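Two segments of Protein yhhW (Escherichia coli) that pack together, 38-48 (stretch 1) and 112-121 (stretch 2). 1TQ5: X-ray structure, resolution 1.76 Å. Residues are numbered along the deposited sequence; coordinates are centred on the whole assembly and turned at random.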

ATOM      1  N   SER A  38     -12.402  -4.083   2.539  1.00 23.67           N
ATOM      2  CA  SER A  38     -12.100  -5.101   3.544  1.00 24.81           C
ATOM      3  C   SER A  38     -11.184  -4.465   4.594  1.00 23.83           C
ATOM      4  O   SER A  38     -11.467  -3.363   5.067  1.00 25.80           O
ATOM      5  N   ALA A  39     -10.092  -5.140   4.949  1.00 24.27           N
ATOM      6  CA  ALA A  39      -9.156  -4.608   5.944  1.00 24.44           C
ATOM      7  C   ALA A  39      -8.303  -3.456   5.394  1.00 25.18           C
ATOM      8  O   ALA A  39      -7.615  -2.766   6.148  1.00 26.20           O
ATOM      9  N   LEU A  40      -8.343  -3.255   4.081  1.00 25.24           N
ATOM     10  CA  LEU A  40      -7.578  -2.176   3.455  1.00 23.12           C
ATOM     11  C   LEU A  40      -8.380  -0.889   3.599  1.00 21.67           C
ATOM     12  O   LEU A  40      -9.417  -0.714   2.960  1.00 22.01           O
ATOM     13  N   ARG A  41      -7.896   0.015   4.440  1.00 18.05           N
ATOM     14  CA  ARG A  41      -8.608   1.252   4.695  1.00 22.11           C
ATOM     15  C   ARG A  41      -8.070   2.496   3.999  1.00 20.35           C
ATOM     16  O   ARG A  41      -8.841   3.379   3.629  1.00 20.71           O
ATOM     17  N   VAL A  42      -6.757   2.565   3.816  1.00 19.36           N
ATOM     18  CA  VAL A  42      -6.148   3.739   3.200  1.00 16.07           C
ATOM     19  C   VAL A  42      -5.015   3.431   2.213  1.00 17.14           C
ATOM     20  O   VAL A  42      -4.197   2.538   2.441  1.00 14.56           O
ATOM     21  N   ILE A  43      -5.003   4.166   1.102  1.00 18.80           N
ATOM     22  CA  ILE A  43      -3.944   4.080   0.100  1.00 17.57           C
ATOM     23  C   ILE A  43      -3.747   5.506  -0.367  1.00 16.33           C
ATOM     24  O   ILE A  43      -4.527   6.034  -1.173  1.00 16.25           O
ATOM     25  N   ASN A  44      -2.720   6.146   0.171  1.00 15.75           N
ATOM     26  CA  ASN A  44      -2.421   7.503  -0.204  1.00 14.65           C
ATOM     27  C   ASN A  44      -1.137   7.524  -1.017  1.00 19.09           C
ATOM     28  O   ASN A  44      -0.120   6.951  -0.625  1.00 17.91           O
ATOM     29  N   ASP A  45      -1.225   8.166  -2.172  1.00 17.34           N
ATOM     30  CA  ASP A  45      -0.113   8.313  -3.100  1.00 22.44           C
ATOM     31  C   ASP A  45       0.431   9.703  -2.785  1.00 22.28           C
ATOM     32  O   ASP A  45      -0.105  10.697  -3.274  1.00 23.40           O
ATOM     33  N   ASP A  46       1.480   9.773  -1.968  1.00 23.09           N
ATOM     34  CA  ASP A  46       2.042  11.064  -1.554  1.00 23.94           C
ATOM     35  C   ASP A  46       3.369  11.481  -2.171  1.00 21.62           C
ATOM     36  O   ASP A  46       4.285  10.678  -2.339  1.00 22.18           O
ATOM     37  N   VAL A  47       3.466  12.766  -2.479  1.00 18.94           N
ATOM     38  CA  VAL A  47       4.682  13.346  -3.029  1.00 18.26           C
ATOM     39  C   VAL A  47       5.020  14.500  -2.097  1.00 19.58           C
ATOM     40  O   VAL A  47       4.239  15.452  -1.956  1.00 18.09           O
ATOM     41  N   ILE A  48       6.182  14.401  -1.461  1.00 18.38           N
ATOM     42  CA  ILE A  48       6.634  15.388  -0.495  1.00 18.39           C
ATOM     43  C   ILE A  48       7.869  16.172  -0.929  1.00 19.49           C
ATOM     44  O   ILE A  48       8.850  15.604  -1.395  1.00 17.66           O
ATOM     45  N   LEU A 112      10.244  13.402  -2.463  1.00 20.10           N
ATOM     46  CA  LEU A 112       9.943  12.072  -1.959  1.00 19.06           C
ATOM     47  C   LEU A 112       8.589  11.622  -2.498  1.00 17.61           C
ATOM     48  O   LEU A 112       7.615  12.366  -2.457  1.00 17.62           O
ATOM     49  N   HIS A 113       8.539  10.404  -3.020  1.00 18.79           N
ATOM     50  CA  HIS A 113       7.299   9.852  -3.547  1.00 18.40           C
ATOM     51  C   HIS A 113       7.046   8.516  -2.863  1.00 19.33           C
ATOM     52  O   HIS A 113       7.863   7.595  -2.959  1.00 17.10           O
ATOM     53  N   LEU A 114       5.921   8.405  -2.164  1.00 16.30           N
ATOM     54  CA  LEU A 114       5.611   7.167  -1.469  1.00 19.60           C
ATOM     55  C   LEU A 114       4.131   6.826  -1.380  1.00 19.38           C
ATOM     56  O   LEU A 114       3.261   7.667  -1.620  1.00 20.03           O
ATOM     57  N   TYR A 115       3.866   5.567  -1.048  1.00 18.29           N
ATOM     58  CA  TYR A 115       2.512   5.086  -0.837  1.00 20.85           C
ATOM     59  C   TYR A 115       2.385   4.912   0.670  1.00 20.26           C
ATOM     60  O   TYR A 115       3.266   4.339   1.304  1.00 19.27           O
ATOM     61  N   GLN A 116       1.307   5.430   1.242  1.00 20.80           N
ATOM     62  CA  GLN A 116       1.051   5.282   2.674  1.00 22.30           C
ATOM     63  C   GLN A 116      -0.188   4.403   2.774  1.00 22.16           C
ATOM     64  O   GLN A 116      -1.290   4.837   2.452  1.00 18.42           O
ATOM     65  N   ILE A 117       0.010   3.167   3.216  1.00 21.51           N
ATOM     66  CA  ILE A 117      -1.064   2.182   3.326  1.00 23.18           C
ATOM     67  C   ILE A 117      -1.499   1.902   4.768  1.00 23.18           C
ATOM     68  O   ILE A 117      -0.659   1.681   5.635  1.00 22.58           O
ATOM     69  N   TRP A 118      -2.808   1.897   5.016  1.00 19.62           N
ATOM     70  CA  TRP A 118      -3.335   1.611   6.353  1.00 21.71           C
ATOM     71  C   TRP A 118      -4.153   0.329   6.323  1.00 24.82           C
ATOM     72  O   TRP A 118      -5.065   0.179   5.506  1.00 24.77           O
ATOM     73  N   ILE A 119      -3.824  -0.592   7.220  1.00 24.62           N
ATOM     74  CA  ILE A 119      -4.529  -1.860   7.301  1.00 25.36           C
ATOM     75  C   ILE A 119      -5.099  -2.056   8.700  1.00 27.49           C
ATOM     76  O   ILE A 119      -4.372  -1.997   9.690  1.00 24.88           O
HETATM   77  N   MSE A 120      -6.407  -2.269   8.784  1.00 29.38           N
HETATM   78  CA  MSE A 120      -7.040  -2.476  10.079  1.00 31.80           C
HETATM   79  C   MSE A 120      -6.564  -3.784  10.695  1.00 29.80           C
HETATM   80  O   MSE A 120      -6.635  -4.832  10.067  1.00 27.57           O
ATOM     81  N   PRO A 121      -6.067  -3.735  11.936  1.00 30.41           N
ATOM     82  CA  PRO A 121      -5.604  -4.972  12.567  1.00 34.26           C
ATOM     83  C   PRO A 121      -6.809  -5.780  13.037  1.00 36.36           C
ATOM     84  O   PRO A 121      -7.768  -5.217  13.564  1.00 34.23           O
TER

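The two stretches are neighbouring antiparallel strands of one sheet, joined by a ladder of backbone hydrogen bonds and by side chains that pair across it on both faces. Strands 40-48 and 112-119 run at 162° to each other, and the contact buries 982 Å² in all.

In the regular part of the ladder, Asn 44 N to Gln 116 O is 3.0 Å and Gln 116 N to Asn 44 O is 2.8 Å. The register shifts by one between Leu 40 and Val 42, a beta bulge. There Trp 118 O accepts from Arg 41 N at 3.0 Å and, weakly, from Val 42 N at 3.4 Å. Beyond it, Met 120 N donates to Ala 39 O at 2.9 Å.

One face carries Leu 40, Ile 43, Asp 45 and Val 47, opposite their bridge partners Ile 119, Ile 117, Tyr 115 and His 113. Its aliphatic end is tightly packed. Leu 40 (t, p) brings CD1 to 3.6 Å from Ile 117 CG2. Ile 117 (m, m) also sets CD1 3.4 Å from Ile 43 CG1. Ile 43 (m, p) also places CG2 3.8 Å from Tyr 115 CD2.

Farther along, this face turns polar. Asp 45 and His 113 both take chi1 t, and the end of each comes nearer the other strand. His 113 NE2 donates to Asp 45 OD1 at 2.8 Å, a diagonal link between residues that are not direct bridge partners. The bridge partner of His 113 is Val 47 (t), whose CG2 lies over one face of the imidazole, 3.7 Å from His 113 CD2, in a CH-pi contact. Asp 45 OD2 and Tyr 115 OH are satisfied elsewhere in the structure.

The other face carries Val 42, Asn 44, Asp 46 and Ile 48 against Trp 118, Gln 116, Leu 114 and Leu 112. Val 42 (t) and Trp 118 (m) meet closely, CB to CB at 3.5 Å, and Val 42 CG1 lies over one face of the indole. Asn 44 and Gln 116 are both m at chi1; the end of Gln 116 leads away. Asp 46 (m) touches carbon here: its CB is 3.8 Å from Leu 114 CD1, and its OD2 is 3.6 Å from Gln 116 CG. Ile 48 (m, t) meets Leu 112 (t, p), CD1 to CD2 at 4.1 Å.

At the bulge, Arg 41 points sideways, and selenomethionine Met 120 places CB over one face of the Arg 41 guanidinium.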

ATOM      1  CB  SER A  38     -11.421  -6.319   2.904  1.00 24.99           C
ATOM      2  OG  SER A  38     -11.190  -7.339   3.868  1.00 31.59           O
ATOM      3  CB  ALA A  39      -8.252  -5.721   6.462  1.00 22.94           C
ATOM      4  CB  LEU A  40      -7.334  -2.491   1.979  1.00 22.85           C
ATOM      5  CG  LEU A  40      -6.414  -1.540   1.214  1.00 22.13           C
ATOM      6  CD1 LEU A  40      -5.070  -1.427   1.929  1.00 20.46           C
ATOM      7  CD2 LEU A  40      -6.236  -2.050  -0.206  1.00 23.71           C
ATOM      8  CB  ARG A  41      -8.661   1.506   6.209  1.00 22.52           C
ATOM      9  CG  ARG A  41      -9.419   0.437   7.006  1.00 33.71           C
ATOM     10  CD  ARG A  41     -10.815   0.220   6.441  1.00 42.84           C
ATOM     11  NE  ARG A  41     -11.646  -0.611   7.302  1.00 56.24           N
ATOM     12  CZ  ARG A  41     -12.091  -0.242   8.501  1.00 63.17           C
ATOM     13  NH1 ARG A  41     -11.783   0.954   8.989  1.00 64.34           N
ATOM     14  NH2 ARG A  41     -12.846  -1.068   9.214  1.00 61.82           N
ATOM     15  CB  VAL A  42      -5.564   4.672   4.292  1.00 18.61           C
ATOM     16  CG1 VAL A  42      -4.983   5.927   3.668  1.00 21.28           C
ATOM     17  CG2 VAL A  42      -6.638   5.032   5.315  1.00 17.53           C
ATOM     18  CB  ILE A  43      -4.288   3.221  -1.144  1.00 19.85           C
ATOM     19  CG1 ILE A  43      -4.185   1.733  -0.823  1.00 19.23           C
ATOM     20  CG2 ILE A  43      -3.277   3.513  -2.264  1.00 21.53           C
ATOM     21  CD1 ILE A  43      -5.203   1.253   0.143  1.00 32.59           C
ATOM     22  CB  ASN A  44      -2.283   8.394   1.033  1.00 17.92           C
ATOM     23  CG  ASN A  44      -3.614   8.647   1.719  1.00 18.51           C
ATOM     24  OD1 ASN A  44      -4.673   8.509   1.105  1.00 20.60           O
ATOM     25  ND2 ASN A  44      -3.565   9.034   2.991  1.00 23.96           N
ATOM     26  CB  ASP A  45      -0.664   8.260  -4.526  1.00 23.49           C
ATOM     27  CG  ASP A  45       0.419   8.236  -5.583  1.00 32.60           C
ATOM     28  OD1 ASP A  45       1.466   8.894  -5.388  1.00 40.60           O
ATOM     29  OD2 ASP A  45       0.203   7.570  -6.623  1.00 33.24           O
ATOM     30  CB  ASP A  46       2.227  11.120  -0.030  1.00 25.38           C
ATOM     31  CG  ASP A  46       0.964  10.777   0.736  1.00 29.18           C
ATOM     32  OD1 ASP A  46      -0.137  11.071   0.234  1.00 29.69           O
ATOM     33  OD2 ASP A  46       1.081  10.227   1.855  1.00 34.43           O
ATOM     34  CB  VAL A  47       4.464  13.860  -4.455  1.00 19.74           C
ATOM     35  CG1 VAL A  47       5.639  14.707  -4.885  1.00 24.79           C
ATOM     36  CG2 VAL A  47       4.292  12.680  -5.397  1.00 22.15           C
ATOM     37  CB  ILE A  48       6.932  14.699   0.856  1.00 20.47           C
ATOM     38  CG1 ILE A  48       5.660  14.018   1.370  1.00 21.52           C
ATOM     39  CG2 ILE A  48       7.461  15.716   1.875  1.00 22.37           C
ATOM     40  CD1 ILE A  48       5.858  13.241   2.658  1.00 32.59           C
ATOM     41  CB  LEU A 112       9.923  12.080  -0.428  1.00 19.58           C
ATOM     42  CG  LEU A 112       9.295  10.891   0.311  1.00 19.62           C
ATOM     43  CD1 LEU A 112      10.075   9.615   0.054  1.00 20.66           C
ATOM     44  CD2 LEU A 112       9.266  11.205   1.806  1.00 18.40           C
ATOM     45  CB  HIS A 113       7.406   9.658  -5.057  1.00 18.15           C
ATOM     46  CG  HIS A 113       6.132   9.219  -5.700  1.00 23.79           C
ATOM     47  ND1 HIS A 113       6.051   8.888  -7.034  1.00 29.11           N
ATOM     48  CD2 HIS A 113       4.885   9.060  -5.195  1.00 29.72           C
ATOM     49  CE1 HIS A 113       4.810   8.544  -7.324  1.00 34.04           C
ATOM     50  NE2 HIS A 113       4.082   8.640  -6.226  1.00 25.75           N
ATOM     51  CB  LEU A 114       6.189   7.209  -0.052  1.00 19.85           C
ATOM     52  CG  LEU A 114       5.685   8.315   0.886  1.00 25.61           C
ATOM     53  CD1 LEU A 114       4.226   8.093   1.224  1.00 25.37           C
ATOM     54  CD2 LEU A 114       6.508   8.319   2.157  1.00 28.81           C
ATOM     55  CB  TYR A 115       2.281   3.723  -1.495  1.00 20.15           C
ATOM     56  CG  TYR A 115       1.730   3.773  -2.902  1.00 24.92           C
ATOM     57  CD1 TYR A 115       2.533   3.461  -3.998  1.00 35.17           C
ATOM     58  CD2 TYR A 115       0.395   4.107  -3.137  1.00 31.00           C
ATOM     59  CE1 TYR A 115       2.020   3.478  -5.297  1.00 35.38           C
ATOM     60  CE2 TYR A 115      -0.128   4.128  -4.432  1.00 34.62           C
ATOM     61  CZ  TYR A 115       0.692   3.810  -5.508  1.00 31.11           C
ATOM     62  OH  TYR A 115       0.183   3.815  -6.790  1.00 30.01           O
ATOM     63  CB  GLN A 116       0.792   6.639   3.329  1.00 25.31           C
ATOM     64  CG  GLN A 116       2.053   7.375   3.735  1.00 33.48           C
ATOM     65  CD  GLN A 116       2.796   6.683   4.864  1.00 40.15           C
ATOM     66  OE1 GLN A 116       2.308   6.603   5.993  1.00 49.57           O
ATOM     67  NE2 GLN A 116       3.980   6.176   4.562  1.00 41.20           N
ATOM     68  CB  ILE A 117      -0.611   0.845   2.700  1.00 23.03           C
ATOM     69  CG1 ILE A 117      -0.021   1.092   1.304  1.00 29.35           C
ATOM     70  CG2 ILE A 117      -1.771  -0.132   2.652  1.00 27.53           C
ATOM     71  CD1 ILE A 117      -0.972   1.754   0.339  1.00 32.59           C
ATOM     72  CB  TRP A 118      -4.235   2.740   6.859  1.00 19.11           C
ATOM     73  CG  TRP A 118      -3.533   4.025   7.205  1.00 21.74           C
ATOM     74  CD1 TRP A 118      -2.341   4.477   6.708  1.00 27.43           C
ATOM     75  CD2 TRP A 118      -4.038   5.069   8.044  1.00 27.33           C
ATOM     76  NE1 TRP A 118      -2.079   5.740   7.181  1.00 34.39           N
ATOM     77  CE2 TRP A 118      -3.104   6.128   8.002  1.00 32.17           C
ATOM     78  CE3 TRP A 118      -5.194   5.216   8.821  1.00 30.24           C
ATOM     79  CZ2 TRP A 118      -3.290   7.321   8.710  1.00 37.82           C
ATOM     80  CZ3 TRP A 118      -5.380   6.402   9.524  1.00 38.55           C
ATOM     81  CH2 TRP A 118      -4.432   7.439   9.462  1.00 39.90           C
ATOM     82  CB  ILE A 119      -3.585  -3.021   6.952  1.00 24.93           C
ATOM     83  CG1 ILE A 119      -3.175  -2.907   5.482  1.00 25.92           C
ATOM     84  CG2 ILE A 119      -4.269  -4.371   7.220  1.00 26.65           C
ATOM     85  CD1 ILE A 119      -2.082  -3.862   5.078  1.00 32.59           C
HETATM   86  CB  MSE A 120      -8.562  -2.523   9.944  1.00 33.50           C
HETATM   87  CG  MSE A 120      -9.250  -2.928  11.236  1.00 41.86           C
HETATM   88 SE   MSE A 120     -11.034  -3.054  11.110  1.00 57.90          SE
HETATM   89  CE  MSE A 120     -11.526  -1.505  11.895  1.00 55.97           C
ATOM     90  CB  PRO A 121      -4.751  -4.460  13.722  1.00 33.46           C
ATOM     91  CG  PRO A 121      -5.485  -3.215  14.138  1.00 31.46           C
ATOM     92  CD  PRO A 121      -5.828  -2.570  12.808  1.00 31.82           C
TER